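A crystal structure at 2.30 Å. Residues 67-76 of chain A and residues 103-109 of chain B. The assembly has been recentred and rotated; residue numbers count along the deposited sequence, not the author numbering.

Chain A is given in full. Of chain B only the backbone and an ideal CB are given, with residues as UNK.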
# COMPACT_ATOMS: atom_id res chain seq x y z
N VAL A 67 11.10 -0.27 19.23
CA VAL A 67 11.14 -1.00 17.98
C VAL A 67 9.71 -1.25 17.57
O VAL A 67 8.89 -1.59 18.39
CB VAL A 67 11.92 -2.31 18.13
CG1 VAL A 67 11.76 -3.18 16.89
CG2 VAL A 67 13.39 -2.00 18.38
N ILE A 68 9.40 -1.04 16.30
CA ILE A 68 8.02 -1.14 15.85
C ILE A 68 7.92 -2.15 14.71
O ILE A 68 8.39 -1.90 13.60
CB ILE A 68 7.47 0.24 15.41
CG1 ILE A 68 7.04 1.04 16.63
CG2 ILE A 68 6.26 0.09 14.48
CD1 ILE A 68 6.14 2.22 16.31
N GLN A 69 7.31 -3.29 14.98
CA GLN A 69 7.28 -4.35 13.98
C GLN A 69 6.17 -4.12 12.99
O GLN A 69 5.03 -4.51 13.22
CB GLN A 69 7.13 -5.71 14.65
CG GLN A 69 6.91 -6.84 13.68
CD GLN A 69 6.94 -8.19 14.34
OE1 GLN A 69 7.93 -8.55 15.00
NE2 GLN A 69 5.87 -8.96 14.19
N MET A 70 6.48 -3.46 11.88
CA MET A 70 5.43 -3.20 10.92
C MET A 70 5.49 -4.13 9.72
O MET A 70 6.52 -4.30 9.07
CB MET A 70 5.44 -1.74 10.46
CG MET A 70 4.17 -1.01 10.89
SD MET A 70 4.36 0.77 11.09
CE MET A 70 3.48 0.97 12.63
N GLU A 71 4.34 -4.75 9.50
CA GLU A 71 4.02 -5.47 8.29
C GLU A 71 4.55 -4.77 7.03
O GLU A 71 5.44 -5.26 6.36
CB GLU A 71 2.49 -5.64 8.21
CG GLU A 71 1.75 -5.75 9.59
CD GLU A 71 1.23 -4.40 10.20
OE1 GLU A 71 1.45 -3.30 9.63
OE2 GLU A 71 0.58 -4.45 11.28
N ASP A 72 3.99 -3.60 6.77
CA ASP A 72 4.10 -2.90 5.49
C ASP A 72 5.33 -1.98 5.37
O ASP A 72 5.46 -1.04 6.16
CB ASP A 72 2.81 -2.09 5.29
CG ASP A 72 2.62 -1.62 3.87
OD1 ASP A 72 3.61 -1.23 3.24
OD2 ASP A 72 1.47 -1.64 3.38
N GLU A 73 6.19 -2.21 4.37
CA GLU A 73 7.35 -1.32 4.13
C GLU A 73 6.95 0.14 3.93
O GLU A 73 7.69 1.05 4.31
CB GLU A 73 8.16 -1.77 2.91
CG GLU A 73 8.91 -3.05 3.05
CD GLU A 73 8.07 -4.21 2.61
OE1 GLU A 73 6.85 -4.04 2.50
OE2 GLU A 73 8.61 -5.31 2.36
N ILE A 74 5.81 0.35 3.28
CA ILE A 74 5.25 1.68 3.14
C ILE A 74 5.00 2.28 4.52
O ILE A 74 5.33 3.45 4.78
CB ILE A 74 3.93 1.65 2.35
CG1 ILE A 74 4.11 0.87 1.05
CG2 ILE A 74 3.42 3.06 2.13
CD1 ILE A 74 3.37 1.44 -0.12
N ALA A 75 4.42 1.48 5.40
CA ALA A 75 4.12 1.93 6.75
C ALA A 75 5.40 2.03 7.55
O ALA A 75 5.54 2.87 8.43
CB ALA A 75 3.15 0.99 7.41
N SER A 76 6.33 1.16 7.24
CA SER A 76 7.56 1.04 8.02
C SER A 76 8.36 2.34 7.96
O SER A 76 8.73 2.89 9.00
CB SER A 76 8.39 -0.13 7.51
OG SER A 76 9.30 -0.54 8.50
N UNK B 103 -7.01 -0.11 8.32
CA UNK B 103 -7.43 -1.14 9.31
C UNK B 103 -6.29 -2.01 9.88
O UNK B 103 -6.31 -2.32 11.06
CB UNK B 103 -8.46 -2.07 8.66
N UNK B 104 -5.29 -2.37 9.07
CA UNK B 104 -4.12 -3.10 9.58
C UNK B 104 -3.33 -2.32 10.63
O UNK B 104 -3.08 -2.81 11.72
CB UNK B 104 -3.19 -3.46 8.42
N UNK B 105 -2.93 -1.09 10.29
CA UNK B 105 -2.23 -0.23 11.23
C UNK B 105 -3.03 0.15 12.46
O UNK B 105 -2.45 0.36 13.53
CB UNK B 105 -1.79 1.05 10.51
N UNK B 106 -4.36 0.23 12.34
CA UNK B 106 -5.22 0.46 13.49
C UNK B 106 -5.16 -0.78 14.38
O UNK B 106 -4.87 -0.69 15.58
CB UNK B 106 -6.66 0.77 13.06
N UNK B 107 -5.42 -1.93 13.76
CA UNK B 107 -5.32 -3.21 14.43
C UNK B 107 -3.99 -3.32 15.17
O UNK B 107 -3.92 -3.76 16.32
CB UNK B 107 -5.47 -4.35 13.43
N UNK B 108 -2.95 -2.87 14.49
CA UNK B 108 -1.62 -2.89 15.06
C UNK B 108 -1.51 -1.95 16.27
O UNK B 108 -0.86 -2.29 17.27
CB UNK B 108 -0.59 -2.51 13.99
N UNK B 109 -2.14 -0.77 16.17
CA UNK B 109 -2.08 0.19 17.26
C UNK B 109 -2.83 -0.36 18.46
O UNK B 109 -2.48 -0.03 19.61
CB UNK B 109 -2.66 1.54 16.83

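The segment of chain B is helical throughout, with backbone angles near -60/-45, and it lies beside the end of a strand and the following turn of chain A. Position 103 has nothing of chain A within 5.5 Å of its ideal CB, so the visible atoms leave its side chain open. The residue is Gln B103, whose amide is bound elsewhere in the structure.

At position 104 CA-to-CB points toward chain A, and the ideal CB lies 4.8 Å from Glu A71 OE1. A carboxylate oxygen at this distance would favour a donor, such as lysine, arginine or glutamine. The deposited residue runs against that expectation. Glu B104, extended with chi1 and chi2 both t, brings its OE1 to 2.7 Å from Glu A71 OE1. Two charged carboxylates would repel at this separation, so a shared proton would make the contact easier to understand, although the coordinates cannot reveal one.

The CB of position 105 points sideways, 5.5 Å from Glu A71 OE1, with Met A70 and Ala A75 also nearby. A medium-sized side chain that bends back could reach this mixed surface, whether polar or apolar. Asn B105, with chi1 in m, does so: Asn B105 ND2 packs 3.8 Å from Ala A75 CB, and Asn B105 OD1 lies 4.1 Å from Met A70 CG. Asn B105 OD1 is also 3.4 Å from Glu A71 OE1, a pairing of two acceptors and not a hydrogen bond.

Position 106 is out of reach of the chain A stretch, which places no demand on it; it is Ile B106. At position 107 CA-to-CB would also lead to no partner, but an ideal CB would sit 3.2 Å from Gln B103 O, a tight spot in which glycine or another small residue would be easiest. It is Gly B107, and Gly B107 N donates to Gln B103 O at 2.9 Å.

Position 108 points toward chain A, its ideal CB 3.5 Å from Glu A71 OE2. Beyond lie Ile A68, the Gln A69 carbonyl and Met A70, a surface suited to a large side chain: an aromatic, methionine, or a long aliphatic chain with a polar end. Tyr B108, with chi1 in t, reaches across them and has more of its area covered by chain A than any other residue of its stretch. Tyr B108 CE2 meets Met A70 CE at 3.9 Å and Tyr B108 CZ lies 4.0 Å from Ile A68 CG2, whereas Tyr B108 CE1 approaches Gln A69 O to 3.2 Å.

Position 109 turns sideways into space empty of chain A; Ala B109 makes no contact with the chain A stretch.

Chain B (103-109) QENIGYA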
# COMPACT_ATOMS: atom_id res chain seq x y z
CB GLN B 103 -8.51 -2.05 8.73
CG GLN B 103 -9.86 -1.35 8.43
CD GLN B 103 -10.43 -0.55 9.61
OE1 GLN B 103 -10.85 -1.11 10.63
NE2 GLN B 103 -10.45 0.78 9.47
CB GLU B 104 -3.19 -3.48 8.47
CG GLU B 104 -2.06 -4.41 8.92
CD GLU B 104 -0.95 -4.55 7.88
OE1 GLU B 104 -0.29 -3.53 7.56
OE2 GLU B 104 -0.77 -5.67 7.36
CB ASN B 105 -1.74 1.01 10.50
CG ASN B 105 -0.53 0.72 9.63
OD1 ASN B 105 0.30 -0.09 10.00
ND2 ASN B 105 -0.43 1.36 8.47
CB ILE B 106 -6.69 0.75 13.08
CG1 ILE B 106 -6.85 2.19 12.57
CG2 ILE B 106 -7.65 0.50 14.25
CD1 ILE B 106 -8.21 2.46 11.90
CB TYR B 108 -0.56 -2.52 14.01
CG TYR B 108 0.80 -2.42 14.62
CD1 TYR B 108 1.63 -3.53 14.70
CD2 TYR B 108 1.24 -1.22 15.17
CE1 TYR B 108 2.87 -3.45 15.30
CE2 TYR B 108 2.48 -1.13 15.77
CZ TYR B 108 3.29 -2.25 15.83
OH TYR B 108 4.51 -2.13 16.43
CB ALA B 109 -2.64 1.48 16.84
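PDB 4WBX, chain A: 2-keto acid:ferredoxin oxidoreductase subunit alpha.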